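PDB 5HJQ: GTPase-activating protein skywalker from Drosophila melanogaster, which acts as a GTPase-activating protein for Rab35, controlling endosomal turnover of synaptic vesicle proteins, and binds phosphoinositides through its TBC domain. Local coordinates for residues L155-P166 with I191-S202. Sequence-based numbering, arbitrary orientation.
Sequences LPAFVDATHCLP and ITYSPVLYPITS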
loop_
_atom_site.group_PDB
_atom_site.type_symbol
_atom_site.label_atom_id
_atom_site.label_comp_id
_atom_site.label_asym_id
_atom_site.label_seq_id
_atom_site.Cartn_x
_atom_site.Cartn_y
_atom_site.Cartn_z
ATOM N N LEU A 155 16.624 5.572 11.508
ATOM C CA LEU A 155 16.052 4.590 10.595
ATOM C C LEU A 155 17.099 4.025 9.641
ATOM O O LEU A 155 18.047 4.717 9.277
ATOM C CB LEU A 155 14.906 5.219 9.803
ATOM C CG LEU A 155 13.839 5.878 10.676
ATOM C CD1 LEU A 155 12.773 6.524 9.815
ATOM C CD2 LEU A 155 13.224 4.861 11.624
ATOM N N PRO A 156 16.940 2.751 9.253
ATOM C CA PRO A 156 17.826 2.121 8.270
ATOM C C PRO A 156 17.689 2.781 6.906
ATOM O O PRO A 156 16.623 3.310 6.592
ATOM C CB PRO A 156 17.346 0.667 8.232
ATOM C CG PRO A 156 15.970 0.696 8.810
ATOM C CD PRO A 156 15.962 1.798 9.808
ATOM N N ALA A 157 18.753 2.735 6.110
ATOM C CA ALA A 157 18.833 3.501 4.869
ATOM C C ALA A 157 17.795 3.119 3.815
ATOM O O ALA A 157 17.582 3.871 2.866
ATOM C CB ALA A 157 20.230 3.371 4.277
ATOM N N PHE A 158 17.145 1.968 3.962
ATOM C CA PHE A 158 16.200 1.539 2.933
ATOM C C PHE A 158 14.900 2.341 2.976
ATOM O O PHE A 158 14.102 2.284 2.040
ATOM C CB PHE A 158 15.908 0.027 3.031
ATOM C CG PHE A 158 15.163 -0.398 4.277
ATOM C CD1 PHE A 158 13.802 -0.155 4.416
ATOM C CD2 PHE A 158 15.812 -1.102 5.279
ATOM C CE1 PHE A 158 13.120 -0.562 5.545
ATOM C CE2 PHE A 158 15.129 -1.516 6.407
ATOM C CZ PHE A 158 13.784 -1.242 6.542
ATOM N N VAL A 159 14.682 3.085 4.055
ATOM C CA VAL A 159 13.468 3.883 4.164
ATOM C C VAL A 159 13.583 5.138 3.308
ATOM O O VAL A 159 14.669 5.694 3.142
ATOM C CB VAL A 159 13.159 4.290 5.628
ATOM C CG1 VAL A 159 13.087 3.064 6.530
ATOM C CG2 VAL A 159 14.190 5.280 6.144
ATOM N N ASP A 160 12.460 5.563 2.743
ATOM C CA ASP A 160 12.386 6.858 2.086
ATOM C C ASP A 160 12.173 7.896 3.174
ATOM O O ASP A 160 11.074 8.015 3.716
ATOM C CB ASP A 160 11.252 6.887 1.055
ATOM C CG ASP A 160 11.253 8.143 0.200
ATOM O OD1 ASP A 160 11.734 9.200 0.656
ATOM O OD2 ASP A 160 10.752 8.070 -0.943
ATOM N N ALA A 161 13.230 8.637 3.493
ATOM C CA ALA A 161 13.186 9.637 4.556
ATOM C C ALA A 161 12.047 10.627 4.342
ATOM O O ALA A 161 11.464 11.139 5.299
ATOM C CB ALA A 161 14.515 10.369 4.642
ATOM N N THR A 162 11.727 10.880 3.078
ATOM C CA THR A 162 10.648 11.789 2.720
ATOM C C THR A 162 9.280 11.142 2.951
ATOM O O THR A 162 8.276 11.836 3.123
ATOM C CB THR A 162 10.764 12.234 1.249
ATOM O OG1 THR A 162 12.110 12.645 0.979
ATOM C CG2 THR A 162 9.819 13.392 0.954
ATOM N N HIS A 163 9.242 9.812 2.969
ATOM C CA HIS A 163 7.971 9.101 3.079
ATOM C C HIS A 163 7.903 8.114 4.246
ATOM O O HIS A 163 7.589 6.936 4.063
ATOM C CB HIS A 163 7.672 8.368 1.773
ATOM C CG HIS A 163 7.484 9.283 0.603
ATOM N ND1 HIS A 163 8.523 9.662 -0.219
ATOM C CD2 HIS A 163 6.381 9.906 0.127
ATOM C CE1 HIS A 163 8.067 10.471 -1.157
ATOM N NE2 HIS A 163 6.770 10.637 -0.970
ATOM N N CYS A 164 8.196 8.596 5.446
ATOM C CA CYS A 164 7.910 7.823 6.646
ATOM C C CYS A 164 6.544 8.249 7.160
ATOM O O CYS A 164 6.418 8.800 8.253
ATOM C CB CYS A 164 8.993 8.022 7.705
ATOM S SG CYS A 164 10.608 7.389 7.189
ATOM N N LEU A 165 5.530 7.998 6.338
ATOM C CA LEU A 165 4.169 8.463 6.583
ATOM C C LEU A 165 3.593 7.889 7.873
ATOM O O LEU A 165 3.436 6.676 8.003
ATOM C CB LEU A 165 3.275 8.097 5.399
ATOM C CG LEU A 165 3.774 8.618 4.049
ATOM C CD1 LEU A 165 3.027 7.962 2.898
ATOM C CD2 LEU A 165 3.639 10.132 3.982
ATOM N N PRO A 166 3.278 8.773 8.831
ATOM C CA PRO A 166 2.801 8.396 10.166
ATOM C C PRO A 166 1.282 8.276 10.269
ATOM O O PRO A 166 0.792 7.587 11.168
ATOM C CB PRO A 166 3.305 9.547 11.034
ATOM C CG PRO A 166 3.223 10.733 10.122
ATOM C CD PRO A 166 3.495 10.226 8.718
ATOM N N ILE A 191 17.134 -6.278 2.403
ATOM C CA ILE A 191 16.301 -5.117 2.117
ATOM C C ILE A 191 17.194 -3.890 1.996
ATOM O O ILE A 191 17.718 -3.393 2.994
ATOM C CB ILE A 191 15.238 -4.876 3.201
ATOM C CG1 ILE A 191 14.432 -6.150 3.457
ATOM C CG2 ILE A 191 14.315 -3.733 2.797
ATOM C CD1 ILE A 191 13.271 -5.949 4.406
ATOM N N THR A 192 17.374 -3.413 0.768
ATOM C CA THR A 192 18.283 -2.306 0.494
ATOM C C THR A 192 17.533 -1.036 0.099
ATOM O O THR A 192 18.027 0.075 0.288
ATOM C CB THR A 192 19.279 -2.674 -0.617
ATOM O OG1 THR A 192 18.560 -3.016 -1.808
ATOM C CG2 THR A 192 20.127 -3.863 -0.190
ATOM N N TYR A 193 16.333 -1.207 -0.444
ATOM C CA TYR A 193 15.497 -0.071 -0.809
ATOM C C TYR A 193 14.026 -0.460 -0.755
ATOM O O TYR A 193 13.553 -1.255 -1.566
ATOM C CB TYR A 193 15.864 0.446 -2.204
ATOM C CG TYR A 193 15.136 1.713 -2.596
ATOM C CD1 TYR A 193 15.444 2.927 -1.992
ATOM C CD2 TYR A 193 14.147 1.701 -3.573
ATOM C CE1 TYR A 193 14.785 4.090 -2.342
ATOM C CE2 TYR A 193 13.483 2.863 -3.932
ATOM C CZ TYR A 193 13.808 4.054 -3.312
ATOM O OH TYR A 193 13.154 5.213 -3.660
ATOM N N SER A 194 13.304 0.099 0.209
ATOM C CA SER A 194 11.896 -0.231 0.378
ATOM C C SER A 194 11.110 0.931 0.973
ATOM O O SER A 194 10.736 0.896 2.144
ATOM C CB SER A 194 11.748 -1.470 1.260
ATOM O OG SER A 194 10.400 -1.896 1.304
ATOM N N PRO A 195 10.845 1.962 0.155
ATOM C CA PRO A 195 10.120 3.162 0.588
ATOM C C PRO A 195 8.690 2.862 1.030
ATOM O O PRO A 195 8.039 3.717 1.625
ATOM C CB PRO A 195 10.126 4.045 -0.670
ATOM C CG PRO A 195 10.321 3.105 -1.797
ATOM C CD PRO A 195 11.208 2.027 -1.270
ATOM N N VAL A 196 8.213 1.662 0.723
ATOM C CA VAL A 196 6.850 1.246 1.036
ATOM C C VAL A 196 6.725 0.673 2.448
ATOM O O VAL A 196 5.657 0.721 3.061
ATOM C CB VAL A 196 6.364 0.186 0.025
ATOM C CG1 VAL A 196 4.880 -0.048 0.165
ATOM C CG2 VAL A 196 6.712 0.611 -1.409
ATOM N N LEU A 197 7.827 0.136 2.958
ATOM C CA LEU A 197 7.804 -0.666 4.174
ATOM C C LEU A 197 7.329 0.122 5.398
ATOM O O LEU A 197 6.509 -0.371 6.173
ATOM C CB LEU A 197 9.193 -1.255 4.425
ATOM C CG LEU A 197 9.277 -2.472 5.348
ATOM C CD1 LEU A 197 10.361 -3.429 4.851
ATOM C CD2 LEU A 197 9.537 -2.051 6.790
ATOM N N TYR A 198 7.831 1.341 5.564
ATOM C CA TYR A 198 7.462 2.169 6.711
ATOM C C TYR A 198 5.981 2.595 6.704
ATOM O O TYR A 198 5.311 2.445 7.726
ATOM C CB TYR A 198 8.369 3.403 6.794
ATOM C CG TYR A 198 8.318 4.126 8.123
ATOM C CD1 TYR A 198 7.250 4.954 8.450
ATOM C CD2 TYR A 198 9.343 3.991 9.049
ATOM C CE1 TYR A 198 7.203 5.619 9.660
ATOM C CE2 TYR A 198 9.301 4.650 10.262
ATOM C CZ TYR A 198 8.231 5.464 10.559
ATOM O OH TYR A 198 8.190 6.123 11.761
ATOM N N PRO A 199 5.467 3.136 5.575
ATOM C CA PRO A 199 4.045 3.516 5.579
ATOM C C PRO A 199 3.099 2.366 5.926
ATOM O O PRO A 199 2.086 2.588 6.592
ATOM C CB PRO A 199 3.810 3.986 4.140
ATOM C CG PRO A 199 5.127 4.501 3.709
ATOM C CD PRO A 199 6.128 3.571 4.328
ATOM N N ILE A 200 3.435 1.156 5.492
ATOM C CA ILE A 200 2.620 -0.017 5.786
ATOM C C ILE A 200 2.689 -0.363 7.276
ATOM O O ILE A 200 1.670 -0.668 7.904
ATOM C CB ILE A 200 3.063 -1.231 4.947
ATOM C CG1 ILE A 200 2.746 -1.005 3.465
ATOM C CG2 ILE A 200 2.378 -2.500 5.430
ATOM C CD1 ILE A 200 3.101 -2.188 2.584
ATOM N N THR A 201 3.896 -0.304 7.831
ATOM C CA THR A 201 4.119 -0.546 9.252
ATOM C C THR A 201 3.233 0.359 10.097
ATOM O O THR A 201 2.637 -0.082 11.078
ATOM C CB THR A 201 5.592 -0.315 9.636
ATOM O OG1 THR A 201 6.425 -1.209 8.891
ATOM C CG2 THR A 201 5.806 -0.548 11.128
ATOM N N SER A 202 3.143 1.623 9.697
ATOM C CA SER A 202 2.287 2.586 10.376
ATOM C C SER A 202 0.815 2.192 10.302
ATOM O O SER A 202 0.076 2.356 11.268
ATOM C CB SER A 202 2.481 3.983 9.781
ATOM O OG SER A 202 3.754 4.510 10.112
#
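C164 lies over one face of the Y198 ring, its CB 3.7 Å from the ring centroid and SG 4.1 Å from it, so a CH-pi and a sulfur-aromatic contact share that face; L155 CD1 meets the ring obliquely at CE2. The second flat group, F158, takes I191 CG2 over one face in a CH-pi contact and has S194 O at its edge, with L197 CD1 coming in obliquely on CE1. This is partly buried packing within the all-helical Rab-GAP TBC domain: the long loop between helices 134-143 and 171-187 folds over the start of helix 197-204 and the turn leading into it, away from the inositol phosphate pocket. With chi1 at 67°, F158 CG sits between the backbone N and the carbonyl carbon, which puts the ring against I191 and L197, while its carbonyl O accepts S194 N at 3.0 Å in a nearly straight bond (164°). Y198 sends its OH on to D178 of helix 171-187; an alanine here would probably leave C164 and L155 facing a gap and D178 without that hydroxyl partner. Two residues on from F158, D160 CB rests 3.5 Å from P195 CB, its carboxylate drawn back into an Asx turn with T162 N. At the far end L165 CD1 brushes P199 CG, and S202 OG donates to L165 O at 3.0 Å, tilted 24° from the carbonyl plane.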